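Local coordinates for prophage MuSo2, 43 kDa tail protein (PDB 3CDD) that is a phage tail protein that probably takes part in baseplate assembly in a Mu-like tail, and assembles as a trimer, at residues N302-V307 with E317-S322; N281-T286 with I336-P341; I24-E29 with I323-D328; A188-I193 with I292-K297. All coordinates share one frame; numbering follows the deposited sequence.

Contact 1: residues N302-V307 with E317-S322; sequences NTLVPV and EMLIAS
Val305, Val307, Met318 and Ile320 meet on one face of this strand pair, where the packing is closest. CG2 of Val307 lies close to CG of Met318 (3.4 Å), a tightness that is doubtful because Met318, present as selenomethionine, has two conformers. Beside them CG1 of Val305 reaches CG1 of Ile320 at 4.0 Å, the two side chains crossing at about a right angle. Apolar residues, three of them beta-branched, suit this face because Val338 and Ile336 of strand 331-339 pack against it. The pair is an antiparallel beta ladder, strongly twisted, with an angle of 135° between strand directions. Val305 and Met318 form its hydrogen-bonded pair: Val305 N gives to Met318 O at 2.8 Å, and Met318 N returns a bond to Val305 O. Farther along, Ile320 N bonds to Thr303 O (2.8 Å), and Asn302 N to Ile320 O (2.7 Å). On the other face Leu319, its CG set anti to the backbone N (chi1 -172°), has CD1 between Leu304 CD2, at 3.7 Å, and Asn302 OD1, which itself accepts from Ser184 N. The partly exposed, looser end belongs to Pro306 and Glu317. Their side chains lie side by side, with Pro306 CD no nearer than 4.1 Å to Glu317 CG, while the extended Glu317 carries its carboxylate past Leu304 to a salt bridge with Lys187.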
# COMPACT_ATOMS: atom_id res chain seq x y z
N ASN A 302 -13.93 3.48 -26.10
CA ASN A 302 -15.36 3.71 -26.34
C ASN A 302 -15.75 3.36 -27.77
O ASN A 302 -16.45 4.12 -28.45
CB ASN A 302 -15.75 5.15 -26.00
CG ASN A 302 -17.23 5.29 -25.70
OD1 ASN A 302 -17.90 4.30 -25.38
ND2 ASN A 302 -17.75 6.53 -25.80
N THR A 303 -15.26 2.21 -28.22
CA THR A 303 -15.75 1.59 -29.44
C THR A 303 -16.07 0.14 -29.13
O THR A 303 -15.52 -0.44 -28.17
CB THR A 303 -14.76 1.69 -30.64
OG1 THR A 303 -13.47 1.23 -30.26
CG2 THR A 303 -14.66 3.14 -31.18
N LEU A 304 -16.96 -0.44 -29.93
CA LEU A 304 -17.44 -1.79 -29.70
C LEU A 304 -16.66 -2.79 -30.57
O LEU A 304 -16.39 -2.53 -31.76
CB LEU A 304 -18.95 -1.89 -29.99
CG LEU A 304 -19.99 -1.19 -29.09
CD1 LEU A 304 -21.37 -1.36 -29.68
CD2 LEU A 304 -19.97 -1.72 -27.67
N VAL A 305 -16.33 -3.93 -29.96
CA VAL A 305 -15.53 -4.96 -30.61
C VAL A 305 -16.12 -6.36 -30.30
O VAL A 305 -16.24 -6.74 -29.14
CB VAL A 305 -14.03 -4.80 -30.18
CG1 VAL A 305 -13.82 -5.17 -28.71
CG2 VAL A 305 -13.12 -5.60 -31.07
N PRO A 306 -16.57 -7.10 -31.34
CA PRO A 306 -16.97 -8.48 -31.00
C PRO A 306 -15.81 -9.29 -30.39
O PRO A 306 -14.66 -9.13 -30.77
CB PRO A 306 -17.41 -9.08 -32.35
CG PRO A 306 -17.76 -7.90 -33.20
CD PRO A 306 -16.79 -6.80 -32.77
N VAL A 307 -16.12 -10.13 -29.42
CA VAL A 307 -15.07 -10.92 -28.77
C VAL A 307 -15.52 -12.38 -28.88
O VAL A 307 -16.62 -12.71 -28.46
CB VAL A 307 -14.78 -10.41 -27.32
CG1 VAL A 307 -13.81 -11.32 -26.54
CG2 VAL A 307 -14.24 -8.96 -27.36
N GLU A 317 -20.37 -8.78 -27.89
CA GLU A 317 -19.74 -7.56 -28.37
C GLU A 317 -19.38 -6.79 -27.13
O GLU A 317 -20.22 -6.63 -26.24
CB GLU A 317 -20.70 -6.77 -29.25
CG GLU A 317 -20.00 -5.93 -30.31
CD GLU A 317 -20.96 -5.27 -31.27
OE1 GLU A 317 -22.18 -5.21 -30.98
OE2 GLU A 317 -20.49 -4.79 -32.33
N MSE A 318 -18.12 -6.34 -27.05
CA MSE A 318 -17.61 -5.68 -25.86
C MSE A 318 -17.26 -4.23 -26.14
O MSE A 318 -17.09 -3.84 -27.30
CB MSE A 318 -16.37 -6.42 -25.34
CG MSE A 318 -16.59 -7.92 -25.15
SE MSE A 318 -17.31 -8.36 -23.42
CE MSE A 318 -15.65 -8.86 -22.61
N LEU A 319 -17.16 -3.44 -25.08
CA LEU A 319 -16.74 -2.05 -25.21
C LEU A 319 -15.27 -1.90 -24.82
O LEU A 319 -14.85 -2.40 -23.78
CB LEU A 319 -17.61 -1.14 -24.33
CG LEU A 319 -17.35 0.36 -24.57
CD1 LEU A 319 -18.08 0.85 -25.83
CD2 LEU A 319 -17.69 1.21 -23.35
N ILE A 320 -14.48 -1.23 -25.65
CA ILE A 320 -13.10 -0.93 -25.27
C ILE A 320 -13.08 0.18 -24.23
O ILE A 320 -13.40 1.33 -24.53
CB ILE A 320 -12.19 -0.55 -26.46
CG1 ILE A 320 -12.16 -1.69 -27.50
CG2 ILE A 320 -10.77 -0.19 -25.94
CD1 ILE A 320 -11.26 -1.41 -28.70
N ALA A 321 -12.67 -0.17 -23.01
CA ALA A 321 -12.61 0.77 -21.90
C ALA A 321 -11.22 1.41 -21.74
O ALA A 321 -11.10 2.56 -21.28
CB ALA A 321 -13.02 0.09 -20.60
N SER A 322 -10.17 0.69 -22.11
CA SER A 322 -8.84 1.22 -21.93
C SER A 322 -7.90 0.60 -22.93
O SER A 322 -8.11 -0.52 -23.35
CB SER A 322 -8.37 0.86 -20.53
OG SER A 322 -7.22 1.59 -20.23

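Contact 2: residues N281-T286 with I336-P341; sequences NMAEYT and ISVVRP
Tyr285 turns the edge of its ring, not a face, toward Val338, in an antiparallel beta pairing that sets strand 281-288 beside strand 331-339. CE1 lies 4.0 Å from Val338 CG2, and the two side chains cross at about a right angle. The same methyl also meets Ala283 CB at 3.9 Å: Ala283 is small enough to sit beside it, and Val338 holds CG2 between its backbone N and carbonyl carbon. A tyrosine fits here because its ring is apolar where it meets Val338, while its OH bonds Asp309; Tyr285 also packs on Tyr84 of the second subunit. Tyr285 and Ile336 are a hydrogen-bonded pair, joined by Tyr285 N to Ile336 O and Ile336 N to Tyr285 O. The opposite face is more polar. There Glu284 CG passes Ser337 CB at 4.2 Å, and the extended Glu284 chain takes OE1 to a salt bridge with Arg202. A water beside OG of Ser337, a residue with two conformers, bridges the strands: it accepts from Ala283 N at 3.1 Å and donates to Val338 O at 2.8 Å.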
# COMPACT_ATOMS: atom_id res chain seq x y z
N ASN A 281 -15.11 -8.18 -13.11
CA ASN A 281 -14.72 -8.76 -14.39
C ASN A 281 -13.58 -7.97 -15.02
O ASN A 281 -13.56 -6.73 -14.97
CB ASN A 281 -15.92 -8.92 -15.31
CG ASN A 281 -16.99 -9.83 -14.74
OD1 ASN A 281 -16.68 -10.85 -14.09
ND2 ASN A 281 -18.25 -9.48 -14.96
N MSE A 282 -12.59 -8.68 -15.55
CA MSE A 282 -11.50 -8.05 -16.30
C MSE A 282 -11.18 -8.98 -17.46
O MSE A 282 -11.16 -10.20 -17.28
CB MSE A 282 -10.28 -7.81 -15.40
CG MSE A 282 -9.00 -7.23 -16.07
SE MSE A 282 -7.80 -8.59 -16.89
CE MSE A 282 -7.02 -9.25 -15.30
N ALA A 283 -10.98 -8.40 -18.65
CA ALA A 283 -10.46 -9.14 -19.80
C ALA A 283 -9.58 -8.19 -20.62
O ALA A 283 -10.01 -7.10 -20.98
CB ALA A 283 -11.59 -9.70 -20.66
N GLU A 284 -8.34 -8.62 -20.89
CA GLU A 284 -7.35 -7.79 -21.57
C GLU A 284 -6.70 -8.57 -22.68
O GLU A 284 -6.11 -9.63 -22.42
CB GLU A 284 -6.24 -7.35 -20.59
CG GLU A 284 -6.71 -6.33 -19.61
CD GLU A 284 -5.62 -5.83 -18.68
OE1 GLU A 284 -4.45 -6.30 -18.73
OE2 GLU A 284 -5.97 -4.92 -17.89
N TYR A 285 -6.78 -8.01 -23.89
CA TYR A 285 -6.30 -8.63 -25.10
C TYR A 285 -5.08 -7.90 -25.62
O TYR A 285 -5.13 -6.72 -25.88
CB TYR A 285 -7.42 -8.66 -26.18
CG TYR A 285 -8.51 -9.67 -25.80
CD1 TYR A 285 -9.55 -9.34 -24.94
CD2 TYR A 285 -8.42 -10.98 -26.24
CE1 TYR A 285 -10.52 -10.30 -24.54
CE2 TYR A 285 -9.38 -11.93 -25.88
CZ TYR A 285 -10.41 -11.59 -25.03
OH TYR A 285 -11.32 -12.56 -24.67
N THR A 286 -4.00 -8.64 -25.82
CA THR A 286 -2.76 -8.11 -26.36
C THR A 286 -2.76 -8.41 -27.86
O THR A 286 -2.85 -9.58 -28.27
CB THR A 286 -1.57 -8.79 -25.71
OG1 THR A 286 -1.60 -8.58 -24.27
CG2 THR A 286 -0.26 -8.30 -26.31
N ILE A 336 -5.76 -4.16 -25.03
CA ILE A 336 -7.13 -3.66 -25.09
C ILE A 336 -7.91 -4.29 -23.92
O ILE A 336 -8.04 -5.50 -23.86
CB ILE A 336 -7.75 -4.01 -26.44
CG1 ILE A 336 -6.90 -3.41 -27.57
CG2 ILE A 336 -9.21 -3.56 -26.56
CD1 ILE A 336 -6.71 -4.45 -28.63
N SER A 337 -8.33 -3.45 -22.98
CA SER A 337 -9.18 -3.82 -21.85
C SER A 337 -10.65 -3.66 -22.25
O SER A 337 -11.08 -2.55 -22.59
CB SER A 337 -8.87 -2.90 -20.68
OG SER A 337 -9.60 -3.24 -19.52
N VAL A 338 -11.42 -4.75 -22.23
CA VAL A 338 -12.81 -4.71 -22.71
C VAL A 338 -13.80 -5.01 -21.60
O VAL A 338 -13.51 -5.79 -20.69
CB VAL A 338 -13.07 -5.70 -23.86
CG1 VAL A 338 -12.30 -5.30 -25.12
CG2 VAL A 338 -12.72 -7.16 -23.40
N VAL A 339 -14.97 -4.37 -21.66
CA VAL A 339 -16.00 -4.54 -20.64
C VAL A 339 -17.34 -4.77 -21.34
O VAL A 339 -17.48 -4.40 -22.52
CB VAL A 339 -16.09 -3.30 -19.70
CG1 VAL A 339 -14.76 -3.10 -18.90
CG2 VAL A 339 -16.42 -2.00 -20.52
N ARG A 340 -18.30 -5.38 -20.63
CA ARG A 340 -19.68 -5.48 -21.13
C ARG A 340 -20.20 -4.06 -21.36
O ARG A 340 -20.06 -3.20 -20.48
CB ARG A 340 -20.58 -6.26 -20.15
N PRO A 341 -20.77 -3.81 -22.55
CA PRO A 341 -21.05 -2.47 -23.04
C PRO A 341 -22.03 -1.69 -22.19
O PRO A 341 -22.11 -0.47 -22.34
CB PRO A 341 -21.67 -2.70 -24.43
CG PRO A 341 -21.26 -4.07 -24.81
CD PRO A 341 -21.20 -4.84 -23.52
O HOH W 1 -11.56 -5.32 -18.75
O HOH W 2 -8.42 -4.46 -17.78

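Contact 3: residues I24-E29 with I323-D328; sequences ITRSLE and ILFSED
Ile24 and Phe325 clasp each other through two backbone bonds, Ile24 N to Phe325 O at 2.7 Å and Phe325 N to Ile24 O at 2.8 Å. Two residues farther along the ladder, Arg26 and Ile323 do the same, with Ile323 N to Arg26 O at 2.8 Å and the longer Arg26 N to Ile323 O at 3.0 Å. These are the hydrogen-bonded pairs of a regular antiparallel ladder, the strand directions 167° apart, and Thr25 with Leu324 forms the non-hydrogen-bonded pair between them. The ladder joins strand 21-27, from the N-terminal family region, to strand 317-328, from the fourth-domain region, although 293 residues lie between the two segments in the chain. Arg26 O also takes a bond from Ser322 OG, and the guanidinium of Arg26 bonds Asn300 through NH2.

Outward from this backbone, one face carries Ile24, Arg26, Ile323 and Phe325. The aliphatic part of Arg26 serves as packing surface: its CG meets the edge of the Phe325 ring at CE1, 4.0 Å away, and the guanidinium lies nearly coplanar with that ring, the two planes 14° apart, which is not a stacked arrangement. Trp290 adds a second aromatic ring against Phe325. On the other face the partly exposed Thr25, a beta-branched residue well suited to a strand, sets OG1 3.7 Å from Leu324 CD1. Beneath Phe325, Ile323 places its CG2 methyl 3.6 Å from the ring plane, over the ring centre.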
# COMPACT_ATOMS: atom_id res chain seq x y z
N ILE A 24 1.80 4.23 -23.42
CA ILE A 24 0.78 5.30 -23.39
C ILE A 24 -0.57 4.67 -23.04
O ILE A 24 -0.99 3.71 -23.69
CB ILE A 24 0.71 6.11 -24.71
CG1 ILE A 24 1.98 6.93 -24.91
CG2 ILE A 24 -0.48 7.08 -24.71
CD1 ILE A 24 2.25 7.34 -26.40
N THR A 25 -1.21 5.17 -21.99
CA THR A 25 -2.56 4.72 -21.68
C THR A 25 -3.60 5.74 -22.15
O THR A 25 -3.48 6.94 -21.88
CB THR A 25 -2.73 4.41 -20.17
OG1 THR A 25 -1.80 3.41 -19.80
CG2 THR A 25 -4.14 3.84 -19.87
N ARG A 26 -4.59 5.25 -22.88
CA ARG A 26 -5.85 5.95 -23.06
C ARG A 26 -6.93 5.16 -22.29
O ARG A 26 -6.99 3.92 -22.37
CB ARG A 26 -6.21 6.06 -24.55
CG ARG A 26 -5.13 6.82 -25.38
CD ARG A 26 -5.65 7.41 -26.70
NE ARG A 26 -6.76 8.34 -26.48
CZ ARG A 26 -7.95 8.26 -27.07
NH1 ARG A 26 -8.88 9.15 -26.77
NH2 ARG A 26 -8.20 7.31 -27.98
N SER A 27 -7.78 5.86 -21.56
CA SER A 27 -8.75 5.17 -20.71
C SER A 27 -10.06 5.91 -20.54
O SER A 27 -10.07 7.13 -20.47
CB SER A 27 -8.15 4.95 -19.33
OG SER A 27 -9.10 4.29 -18.52
N LEU A 28 -11.15 5.17 -20.45
CA LEU A 28 -12.46 5.75 -20.14
C LEU A 28 -12.71 5.88 -18.64
O LEU A 28 -13.67 6.53 -18.23
CB LEU A 28 -13.59 4.90 -20.73
CG LEU A 28 -14.08 5.02 -22.18
CD1 LEU A 28 -15.23 4.03 -22.36
CD2 LEU A 28 -14.54 6.45 -22.52
N GLU A 29 -11.88 5.24 -17.82
CA GLU A 29 -12.15 5.20 -16.38
C GLU A 29 -11.11 5.93 -15.53
O GLU A 29 -11.14 5.87 -14.29
CB GLU A 29 -12.26 3.74 -15.91
CG GLU A 29 -13.39 2.95 -16.56
CD GLU A 29 -13.55 1.55 -15.97
OE1 GLU A 29 -12.90 1.26 -14.93
OE2 GLU A 29 -14.34 0.73 -16.55
N ILE A 323 -6.83 1.31 -23.27
CA ILE A 323 -5.82 0.77 -24.14
C ILE A 323 -4.47 1.12 -23.58
O ILE A 323 -4.23 2.29 -23.26
CB ILE A 323 -5.92 1.35 -25.60
CG1 ILE A 323 -7.27 1.01 -26.22
CG2 ILE A 323 -4.87 0.74 -26.48
CD1 ILE A 323 -7.61 1.94 -27.40
N LEU A 324 -3.57 0.14 -23.44
CA LEU A 324 -2.15 0.47 -23.26
C LEU A 324 -1.38 0.26 -24.58
O LEU A 324 -1.27 -0.87 -25.08
CB LEU A 324 -1.53 -0.32 -22.09
CG LEU A 324 0.01 -0.22 -21.95
CD1 LEU A 324 0.49 1.20 -21.67
CD2 LEU A 324 0.44 -1.20 -20.80
N PHE A 325 -0.90 1.35 -25.15
CA PHE A 325 -0.08 1.30 -26.32
C PHE A 325 1.37 1.23 -25.85
O PHE A 325 1.85 2.14 -25.17
CB PHE A 325 -0.21 2.58 -27.14
CG PHE A 325 -1.56 2.80 -27.77
CD1 PHE A 325 -2.44 3.73 -27.23
CD2 PHE A 325 -1.90 2.14 -28.96
CE1 PHE A 325 -3.71 3.96 -27.83
CE2 PHE A 325 -3.16 2.38 -29.59
CZ PHE A 325 -4.05 3.29 -29.03
N SER A 326 2.09 0.18 -26.23
CA SER A 326 3.47 0.08 -25.79
C SER A 326 4.43 -0.25 -26.92
O SER A 326 4.04 -0.86 -27.91
CB SER A 326 3.59 -0.96 -24.67
OG SER A 326 3.37 -2.27 -25.19
N GLU A 327 5.70 0.12 -26.73
CA GLU A 327 6.80 -0.27 -27.62
C GLU A 327 8.06 -0.52 -26.81
O GLU A 327 8.38 0.24 -25.91
CB GLU A 327 7.07 0.82 -28.68
CG GLU A 327 7.97 0.36 -29.88
CD GLU A 327 8.40 1.51 -30.79
OE1 GLU A 327 8.99 2.49 -30.28
OE2 GLU A 327 8.17 1.43 -32.02
N ASP A 328 8.75 -1.61 -27.13
CA ASP A 328 10.12 -1.89 -26.72
C ASP A 328 10.91 -2.54 -27.88
O ASP A 328 10.49 -2.47 -29.05
CB ASP A 328 10.12 -2.78 -25.48
CG ASP A 328 9.45 -4.12 -25.72
OD1 ASP A 328 9.30 -4.52 -26.91
OD2 ASP A 328 9.05 -4.77 -24.73

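Contact 4: residues A188-I193 with I292-K297; sequences AGVSLI and IPQTGK
Val190 and Gln294 pass with their CA atoms 7.2 Å apart, too far for a beta pairing, so the two loops meet through side chains without hydrogen bonds between them. Each loop is shaped by its own backbone: Gly189 takes a positive phi of 80°, a conformation that favours glycine, and residues 293-295 have helical angles while Ile292 N bonds Lys297 O to close the turn at 2.8 Å.

Val190 is the central side chain and is buried. Its CB rests against CG2 of Ile292 at 3.7 Å, and its CG1 lies only slightly farther from the same methyl. The Ile292 branch that does the touching stands anti to its own backbone N, whereas CD1, at the end of the other branch, approaches the carbonyl O of Ala188 at 3.9 Å. Two branched aliphatic residues suit this spot because the Ile292 methyl rests against the branch point of Val190, and neither needs a polar partner. Across the Val190 side chain, at about a right angle, runs Gln294. A bend at chi2 (84°) turns its CD toward Val190, 3.9 Å from CG2, and OE1 lies 3.5 Å from Val190 CG2, a van der Waals contact. Gln294 is exposed and touches a crystal neighbour, so its pose may owe something to the lattice.

Around the contact, Trp299 packs against both Val190 and Ile292. Residues 188-193 run beside strand 304-309, Ala188 bonding Leu304 and Leu192 bonding Pro306, and Leu192 packs on Tyr285 of strand 281-288; the 292-297 turn belongs to the connection between those two strands.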
# COMPACT_ATOMS: atom_id res chain seq x y z
N ALA A 188 -15.44 -0.71 -33.53
CA ALA A 188 -14.03 -0.61 -33.87
C ALA A 188 -13.76 -0.96 -35.35
O ALA A 188 -12.74 -0.55 -35.91
CB ALA A 188 -13.19 -1.49 -32.95
N GLY A 189 -14.70 -1.69 -35.97
CA GLY A 189 -14.50 -2.21 -37.32
C GLY A 189 -13.65 -3.46 -37.36
O GLY A 189 -13.09 -3.82 -38.40
N VAL A 190 -13.57 -4.15 -36.22
CA VAL A 190 -12.73 -5.33 -36.08
C VAL A 190 -13.27 -6.20 -34.95
O VAL A 190 -13.90 -5.70 -34.01
CB VAL A 190 -11.24 -4.89 -35.80
CG1 VAL A 190 -11.14 -4.18 -34.44
CG2 VAL A 190 -10.26 -6.06 -35.88
N SER A 191 -13.01 -7.50 -35.04
CA SER A 191 -13.25 -8.43 -33.95
C SER A 191 -11.94 -8.90 -33.34
O SER A 191 -10.92 -8.93 -34.02
CB SER A 191 -14.03 -9.65 -34.45
OG SER A 191 -15.31 -9.26 -34.91
N LEU A 192 -11.98 -9.23 -32.06
CA LEU A 192 -10.88 -9.91 -31.41
C LEU A 192 -11.21 -11.41 -31.37
O LEU A 192 -12.05 -11.85 -30.58
CB LEU A 192 -10.68 -9.35 -29.99
CG LEU A 192 -10.16 -7.91 -29.86
CD1 LEU A 192 -10.50 -7.32 -28.48
CD2 LEU A 192 -8.63 -7.86 -30.07
N ILE A 193 -10.53 -12.17 -32.23
CA ILE A 193 -10.84 -13.58 -32.45
C ILE A 193 -9.66 -14.45 -32.03
O ILE A 193 -8.57 -14.38 -32.63
CB ILE A 193 -11.20 -13.86 -33.95
CG1 ILE A 193 -12.30 -12.91 -34.43
CG2 ILE A 193 -11.64 -15.32 -34.16
CD1 ILE A 193 -12.34 -12.67 -35.95
N ILE A 292 -5.25 -0.92 -36.16
CA ILE A 292 -6.10 -2.01 -36.62
C ILE A 292 -5.74 -2.23 -38.08
O ILE A 292 -5.95 -1.34 -38.88
CB ILE A 292 -7.57 -1.60 -36.43
CG1 ILE A 292 -7.85 -1.33 -34.92
CG2 ILE A 292 -8.49 -2.68 -36.93
CD1 ILE A 292 -9.05 -0.42 -34.63
N PRO A 293 -5.21 -3.42 -38.43
CA PRO A 293 -4.78 -3.67 -39.83
C PRO A 293 -5.89 -3.55 -40.88
O PRO A 293 -5.61 -3.15 -42.04
CB PRO A 293 -4.22 -5.09 -39.82
CG PRO A 293 -4.09 -5.48 -38.33
CD PRO A 293 -5.01 -4.59 -37.55
N GLN A 294 -7.12 -3.91 -40.51
CA GLN A 294 -8.24 -3.82 -41.46
C GLN A 294 -8.53 -2.38 -41.86
O GLN A 294 -8.60 -2.04 -43.05
CB GLN A 294 -9.52 -4.46 -40.89
CG GLN A 294 -9.47 -5.98 -40.79
CD GLN A 294 -8.79 -6.44 -39.52
OE1 GLN A 294 -8.32 -5.62 -38.72
NE2 GLN A 294 -8.71 -7.75 -39.32
N THR A 295 -8.66 -1.54 -40.84
CA THR A 295 -9.10 -0.16 -40.95
C THR A 295 -7.92 0.82 -41.08
O THR A 295 -8.06 1.92 -41.65
CB THR A 295 -9.98 0.21 -39.71
OG1 THR A 295 -10.57 1.50 -39.88
CG2 THR A 295 -9.17 0.21 -38.46
N GLY A 296 -6.77 0.43 -40.52
CA GLY A 296 -5.59 1.31 -40.48
C GLY A 296 -5.75 2.43 -39.46
O GLY A 296 -4.96 3.36 -39.42
N LYS A 297 -6.78 2.32 -38.62
CA LYS A 297 -7.03 3.32 -37.60
C LYS A 297 -6.45 2.85 -36.29
O LYS A 297 -6.39 1.65 -36.02
CB LYS A 297 -8.54 3.62 -37.47
CG LYS A 297 -9.20 4.12 -38.77
CD LYS A 297 -9.08 5.64 -38.94
CE LYS A 297 -9.78 6.14 -40.20
NZ LYS A 297 -8.84 6.43 -41.33

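Overall arrangement
Contacts 1, 2 and 3 are connected through strand 317-328, which pairs with 304-309, 21-27 and 331-339. Contacts 1 and 3 share that strand, their centres about 15 Å apart, and meet where Ala321 O probably accepts from Leu28 N. Contact 2, about 8 Å from contact 1 between centres, adds strand 331-339, joined through Leu319 N to Val339 O; a classic beta bulge puts Ala321 and Ser322 both opposite Ser337. Contact 4 lies beside contact 1, its centre about 11 Å away, with Pro306 packing on Ser191, and is about 17 Å from contact 3 between centres. In the chain contact 1 is nested inside the loop closed by contact 2. No ligand site is involved; contact 2 alone touches another subunit.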